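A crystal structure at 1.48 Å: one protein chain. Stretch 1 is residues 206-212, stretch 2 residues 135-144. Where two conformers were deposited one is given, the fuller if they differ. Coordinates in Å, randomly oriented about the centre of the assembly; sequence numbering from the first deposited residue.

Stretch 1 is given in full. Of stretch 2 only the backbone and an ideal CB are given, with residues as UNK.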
# COMPACT_ATOMS: atom_id res chain seq x y z
N ALA A 206 -15.04 -16.52 19.74
CA ALA A 206 -14.92 -16.67 18.31
C ALA A 206 -13.52 -16.25 17.81
O ALA A 206 -12.93 -16.93 16.94
CB ALA A 206 -16.00 -15.89 17.59
N ILE A 207 -13.01 -15.15 18.36
CA ILE A 207 -11.72 -14.65 17.91
C ILE A 207 -10.61 -15.59 18.34
O ILE A 207 -9.70 -15.94 17.56
CB ILE A 207 -11.49 -13.25 18.46
CG1 ILE A 207 -12.42 -12.26 17.80
CG2 ILE A 207 -10.05 -12.81 18.29
CD1 ILE A 207 -12.57 -10.96 18.56
N THR A 208 -10.68 -16.06 19.57
CA THR A 208 -9.66 -16.99 20.06
C THR A 208 -9.66 -18.27 19.23
O THR A 208 -8.59 -18.77 18.84
CB THR A 208 -9.93 -17.30 21.57
OG1 THR A 208 -9.94 -16.07 22.32
CG2 THR A 208 -8.82 -18.19 22.13
N ASN A 209 -10.85 -18.80 18.97
CA ASN A 209 -10.94 -20.02 18.18
C ASN A 209 -10.60 -19.90 16.72
O ASN A 209 -10.15 -20.88 16.11
CB ASN A 209 -12.28 -20.72 18.40
CG ASN A 209 -12.31 -21.49 19.69
OD1 ASN A 209 -11.30 -21.99 20.18
ND2 ASN A 209 -13.45 -21.57 20.27
N TRP A 210 -10.74 -18.72 16.13
CA TRP A 210 -10.22 -18.49 14.78
C TRP A 210 -8.74 -18.83 14.76
O TRP A 210 -8.26 -19.39 13.77
CB TRP A 210 -10.46 -17.03 14.38
CG TRP A 210 -10.03 -16.65 13.00
CD1 TRP A 210 -8.90 -15.98 12.66
CD2 TRP A 210 -10.73 -16.88 11.78
NE1 TRP A 210 -8.86 -15.78 11.30
CE2 TRP A 210 -9.98 -16.29 10.74
CE3 TRP A 210 -11.92 -17.52 11.45
CZ2 TRP A 210 -10.41 -16.29 9.42
CZ3 TRP A 210 -12.34 -17.52 10.13
CH2 TRP A 210 -11.59 -16.89 9.14
N GLY A 211 -8.02 -18.50 15.84
CA GLY A 211 -6.60 -18.83 15.93
C GLY A 211 -6.32 -20.25 16.38
O GLY A 211 -5.38 -20.90 15.90
N LYS A 212 -7.11 -20.76 17.32
CA LYS A 212 -6.80 -22.09 17.87
C LYS A 212 -7.15 -23.23 16.96
O LYS A 212 -6.46 -24.28 17.01
CB LYS A 212 -7.54 -22.29 19.18
CG LYS A 212 -6.99 -21.42 20.30
CD LYS A 212 -7.68 -21.70 21.63
CE LYS A 212 -7.26 -23.07 22.20
NZ LYS A 212 -8.06 -23.38 23.43
N UNK A 135 -6.43 -7.75 10.47
CA UNK A 135 -6.85 -9.12 10.71
C UNK A 135 -5.75 -10.12 10.39
O UNK A 135 -4.56 -9.76 10.43
CB UNK A 135 -8.10 -9.44 9.88
N UNK A 136 -6.13 -11.38 10.17
CA UNK A 136 -5.14 -12.47 10.12
C UNK A 136 -5.87 -13.68 9.57
O UNK A 136 -7.09 -13.78 9.71
CB UNK A 136 -4.52 -12.76 11.49
N UNK A 137 -5.11 -14.61 8.98
CA UNK A 137 -5.75 -15.87 8.57
C UNK A 137 -6.11 -16.78 9.76
O UNK A 137 -5.60 -16.60 10.87
CB UNK A 137 -4.82 -16.63 7.62
N UNK A 138 -6.94 -17.78 9.48
CA UNK A 138 -7.21 -18.82 10.44
C UNK A 138 -5.91 -19.45 10.94
O UNK A 138 -4.97 -19.66 10.18
CB UNK A 138 -8.12 -19.88 9.82
N UNK A 139 -5.92 -19.85 12.21
CA UNK A 139 -4.89 -20.71 12.75
C UNK A 139 -3.69 -20.04 13.36
O UNK A 139 -2.77 -20.68 13.85
CB UNK A 139 -4.40 -21.64 11.64
N UNK A 140 -3.67 -18.71 13.36
CA UNK A 140 -2.47 -18.02 13.80
C UNK A 140 -2.26 -18.09 15.30
O UNK A 140 -3.19 -17.89 16.10
CB UNK A 140 -2.52 -16.56 13.36
N UNK A 141 -1.02 -18.34 15.70
CA UNK A 141 -0.67 -18.54 17.09
C UNK A 141 -0.90 -17.30 17.96
O UNK A 141 -1.17 -17.41 19.15
CB UNK A 141 0.79 -18.97 17.19
N UNK A 142 -0.79 -16.11 17.38
CA UNK A 142 -0.92 -14.90 18.18
C UNK A 142 -2.30 -14.84 18.85
O UNK A 142 -2.42 -14.29 19.94
CB UNK A 142 -0.69 -13.66 17.31
N UNK A 143 -3.32 -15.39 18.21
CA UNK A 143 -4.66 -15.31 18.76
C UNK A 143 -4.86 -16.29 19.93
O UNK A 143 -5.82 -16.15 20.65
CB UNK A 143 -5.69 -15.59 17.66
N UNK A 144 -3.94 -17.24 20.12
CA UNK A 144 -4.06 -18.11 21.29
C UNK A 144 -3.99 -17.32 22.57
O UNK A 144 -4.53 -17.73 23.60
CB UNK A 144 -2.97 -19.18 21.28

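Position 135 has nothing of the helix 206-212 within reach of its CB, so the helix sets no preference; it is A135. At position 136 the CB points sideways and ends 5.3 Å from W210 NE1, and the contribution comes from the backbone: the indole donates a hydrogen bond from W210 NE1 to the carbonyl O of position 136 (3.1 Å). Many side chains would leave that bond intact, and the residue is A136.

Position 137 directs its CB away from the helix. A phi of -73° and psi of 166° at the start of a tight turn suit proline, though not proline alone. The residue is P137, the first of a type II turn that ends at position 140.

Position 138 lies beside the indole, its CB pointing sideways. A side chain with an aliphatic stem could cover the ring, so glutamine, glutamate, lysine, arginine, methionine or leucine would be reasonable. Q138 places CG over the face of W210, 3.4 Å from the centroid of the six-membered ring and almost on its normal, while its amide is hydrogen-bonded elsewhere in the structure.

At position 139 the backbone decides. With phi 90° and psi 1°, a CB would be jammed against the preceding carbonyl O, which calls for glycine. G139 brings its CA within 4.1 Å of G211 CA; its N donates to W210 O (2.8 Å, nearly linear), and its CA makes a CA-H...O contact with G211 O at 3.2 Å.

Position 140 has a sideways CB 5.3 Å from G211 CA, compatible with many residues. V140 hardly touches the helix with its side chain, but its carbonyl O packs 3.5 Å from G211 CA.

Positions 141 and 142 both point CA-to-CB away, and the helix asks nothing of them; they are K141 and V142.

Position 143 points toward the helix, its CB 3.8 Å from G211 CA. The absent side chain of G211 makes this approach possible, since a CB there would fall 2.4 Å from the CB of 143. Beyond lie the aliphatic I207 and the edge of W210, inviting leucine, isoleucine or methionine. L143 fills the space, with CD2 3.8 Å from I207 CG2 and CD1 3.8 Å from W210 CD1.

At position 144 the CB points sideways, 4.7 Å from K212 CG, and G211 O offers an acceptor nearby. A donor of sufficient reach would suit, such as histidine, glutamine or arginine. In H144, NE2 donates to G211 O (3.2 Å), which lies at the ring edge, and CD2 comes 3.9 Å from K212 CG.

Stretch 2, residues 135-144: AAPQGVKVLH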
# COMPACT_ATOMS: atom_id res chain seq x y z
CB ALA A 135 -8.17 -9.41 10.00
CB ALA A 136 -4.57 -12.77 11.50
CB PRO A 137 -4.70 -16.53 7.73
CG PRO A 137 -3.44 -15.82 7.94
CD PRO A 137 -3.65 -14.60 8.74
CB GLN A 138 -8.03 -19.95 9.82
CG GLN A 138 -9.44 -19.62 9.45
CD GLN A 138 -10.17 -20.80 8.86
OE1 GLN A 138 -9.61 -21.52 8.04
NE2 GLN A 138 -11.41 -20.98 9.23
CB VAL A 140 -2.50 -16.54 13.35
CG1 VAL A 140 -2.28 -16.46 11.84
CG2 VAL A 140 -3.76 -15.78 13.78
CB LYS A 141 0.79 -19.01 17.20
CG LYS A 141 1.14 -20.25 16.38
CD LYS A 141 0.25 -21.45 16.66
CE LYS A 141 0.86 -22.72 16.09
NZ LYS A 141 -0.19 -23.76 15.99
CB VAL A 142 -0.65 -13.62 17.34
CG1 VAL A 142 -1.71 -13.43 16.27
CG2 VAL A 142 -0.52 -12.37 18.21
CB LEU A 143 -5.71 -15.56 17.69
CG LEU A 143 -5.84 -14.39 16.69
CD1 LEU A 143 -6.76 -14.77 15.57
CD2 LEU A 143 -6.32 -13.09 17.38
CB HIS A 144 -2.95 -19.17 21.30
CG HIS A 144 -2.95 -20.09 20.12
ND1 HIS A 144 -2.10 -21.17 20.02
CD2 HIS A 144 -3.63 -20.04 18.95
CE1 HIS A 144 -2.31 -21.78 18.87
NE2 HIS A 144 -3.21 -21.10 18.20
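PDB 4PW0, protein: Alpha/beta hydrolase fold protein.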